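Local coordinates for L-Ala-D/L-Glu epimerase, a muconate lactonizing enzyme (Klebsiella pneumoniae subsp. pneumoniae MGH 78578, PDB 3FCP), which belongs to the enolase superfamily, pairing an N-terminal capping domain with a TIM-barrel-like domain that carries a magnesium ion, at residues Ala132-Leu137 with Asp347-Leu352. Sequence-based numbering, arbitrary orientation.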
loop_
_atom_site.group_PDB
_atom_site.type_symbol
_atom_site.label_atom_id
_atom_site.label_comp_id
_atom_site.label_asym_id
_atom_site.label_seq_id
_atom_site.Cartn_x
_atom_site.Cartn_y
_atom_site.Cartn_z
ATOM N N ALA A 132 -14.934 26.634 -28.930
ATOM C CA ALA A 132 -14.235 25.566 -29.623
ATOM C C ALA A 132 -12.757 25.877 -29.795
ATOM O O ALA A 132 -12.379 26.983 -30.193
ATOM C CB ALA A 132 -14.871 25.329 -30.982
ATOM N N LEU A 133 -11.926 24.891 -29.483
ATOM C CA LEU A 133 -10.483 25.017 -29.631
ATOM C C LEU A 133 -10.168 24.686 -31.085
ATOM O O LEU A 133 -9.160 25.123 -31.639
ATOM C CB LEU A 133 -9.778 23.997 -28.738
ATOM C CG LEU A 133 -9.198 24.362 -27.370
ATOM C CD1 LEU A 133 -9.990 25.464 -26.700
ATOM C CD2 LEU A 133 -9.163 23.091 -26.519
ATOM N N GLN A 134 -11.066 23.917 -31.691
ATOM C CA GLN A 134 -10.904 23.440 -33.060
ATOM C C GLN A 134 -12.294 23.324 -33.682
ATOM O O GLN A 134 -13.229 22.849 -33.029
ATOM C CB GLN A 134 -10.245 22.062 -32.991
ATOM C CG GLN A 134 -9.579 21.559 -34.234
ATOM C CD GLN A 134 -9.010 20.167 -34.023
ATOM O OE1 GLN A 134 -8.299 19.635 -34.875
ATOM N NE2 GLN A 134 -9.331 19.564 -32.878
ATOM N N THR A 135 -12.435 23.748 -34.935
ATOM C CA THR A 135 -13.728 23.687 -35.600
ATOM C C THR A 135 -13.769 22.596 -36.679
ATOM O O THR A 135 -14.749 22.456 -37.411
ATOM C CB THR A 135 -14.090 25.070 -36.196
ATOM O OG1 THR A 135 -15.498 25.126 -36.432
ATOM C CG2 THR A 135 -13.349 25.313 -37.495
ATOM N N ALA A 136 -12.688 21.827 -36.759
ATOM C CA ALA A 136 -12.554 20.709 -37.692
ATOM C C ALA A 136 -11.915 19.590 -36.864
ATOM O O ALA A 136 -10.785 19.722 -36.397
ATOM C CB ALA A 136 -11.646 21.094 -38.861
ATOM N N LEU A 137 -12.637 18.495 -36.671
ATOM C CA LEU A 137 -12.116 17.405 -35.856
ATOM C C LEU A 137 -11.780 16.136 -36.614
ATOM O O LEU A 137 -12.463 15.769 -37.576
ATOM C CB LEU A 137 -13.107 17.073 -34.738
ATOM C CG LEU A 137 -13.261 18.117 -33.628
ATOM C CD1 LEU A 137 -13.968 19.350 -34.162
ATOM C CD2 LEU A 137 -14.045 17.514 -32.480
ATOM N N ASP A 347 -11.236 14.275 -45.927
ATOM C CA ASP A 347 -9.835 14.135 -45.549
ATOM C C ASP A 347 -9.651 13.783 -44.073
ATOM O O ASP A 347 -8.984 14.504 -43.336
ATOM C CB ASP A 347 -9.073 15.426 -45.877
ATOM C CG ASP A 347 -7.574 15.301 -45.639
ATOM O OD1 ASP A 347 -6.943 14.406 -46.245
ATOM O OD2 ASP A 347 -7.024 16.100 -44.847
ATOM N N GLY A 348 -10.253 12.669 -43.661
ATOM C CA GLY A 348 -10.153 12.214 -42.283
ATOM C C GLY A 348 -10.650 13.196 -41.236
ATOM O O GLY A 348 -10.207 13.159 -40.089
ATOM N N GLN A 349 -11.568 14.077 -41.619
ATOM C CA GLN A 349 -12.098 15.055 -40.679
ATOM C C GLN A 349 -13.571 15.351 -40.887
ATOM O O GLN A 349 -14.157 14.984 -41.908
ATOM C CB GLN A 349 -11.326 16.369 -40.778
ATOM C CG GLN A 349 -9.900 16.315 -40.271
ATOM C CD GLN A 349 -9.255 17.687 -40.265
ATOM O OE1 GLN A 349 -9.035 18.282 -41.318
ATOM N NE2 GLN A 349 -8.961 18.203 -39.073
ATOM N N VAL A 350 -14.164 16.011 -39.896
ATOM C CA VAL A 350 -15.562 16.407 -39.961
ATOM C C VAL A 350 -15.629 17.887 -39.582
ATOM O O VAL A 350 -14.918 18.345 -38.684
ATOM C CB VAL A 350 -16.446 15.557 -39.007
ATOM C CG1 VAL A 350 -16.027 15.766 -37.556
ATOM C CG2 VAL A 350 -17.906 15.921 -39.200
ATOM N N ALA A 351 -16.460 18.646 -40.285
ATOM C CA ALA A 351 -16.580 20.064 -40.003
ATOM C C ALA A 351 -17.646 20.294 -38.945
ATOM O O ALA A 351 -18.754 19.763 -39.039
ATOM C CB ALA A 351 -16.928 20.827 -41.280
ATOM N N LEU A 352 -17.303 21.086 -37.935
ATOM C CA LEU A 352 -18.236 21.393 -36.856
ATOM C C LEU A 352 -19.066 22.630 -37.196
ATOM O O LEU A 352 -18.522 23.708 -37.415
ATOM C CB LEU A 352 -17.481 21.654 -35.554
ATOM C CG LEU A 352 -18.387 22.010 -34.373
ATOM C CD1 LEU A 352 -19.159 20.774 -33.928
ATOM C CD2 LEU A 352 -17.550 22.554 -33.229
#
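An antiparallel beta ladder joins Leu-137 to Val-350 where the first strand of the barrel domain, 136-143, takes on the short late strand 349-351, which runs against it although the barrel strands are parallel to one another. Leu-137 and Val-350 form a hydrogen-bonded pair. The N of Leu-137 gives its hydrogen to Val-350 O at 3.0 Å, and Val-350 N returns one to Leu-137 O at 2.9 Å. One rung on, Ala-136 and Ala-351 make the non-hydrogen-bonded pair, their CA atoms 4.7 Å apart; the two methyls lie on the more exposed face, where little apolar surface needs covering. Past the strand ends, Leu-352 N reaches Thr-135 O over 2.9 Å, and CB of Leu-352 packs against the same oxygen, Thr-135 O, at 3.4 Å.

The face of Leu-137 and Val-350 is apolar. CG1 of Val-350 lies between its own backbone N and carbonyl carbon (chi1 63°), a placement that sets it beside Leu-137 O and 4.3 Å from CB of Leu-137. CD1 of Leu-137 lies 4.4 Å from CB of Leu-352. Leu-314 of helix 307-317 touches all three residues, whose branched apolar chains suit a buried sheet-helix interface. Gln-349 behaves differently: its CB and CG pass Leu-137 O, and its amide end comes near Ala-136, with NE2 4.0 Å from the methyl CB. A long chain with an apolar stem and a polar tip fits this partly exposed margin. Before it, Gly-348 has a positive phi of 58°, a conformation that favours glycine.

The chemistry thus divides the work: three backbone bonds set the register, while leucine and valine pack the ladder against helix 307-317, tying the late strand to the start of the barrel.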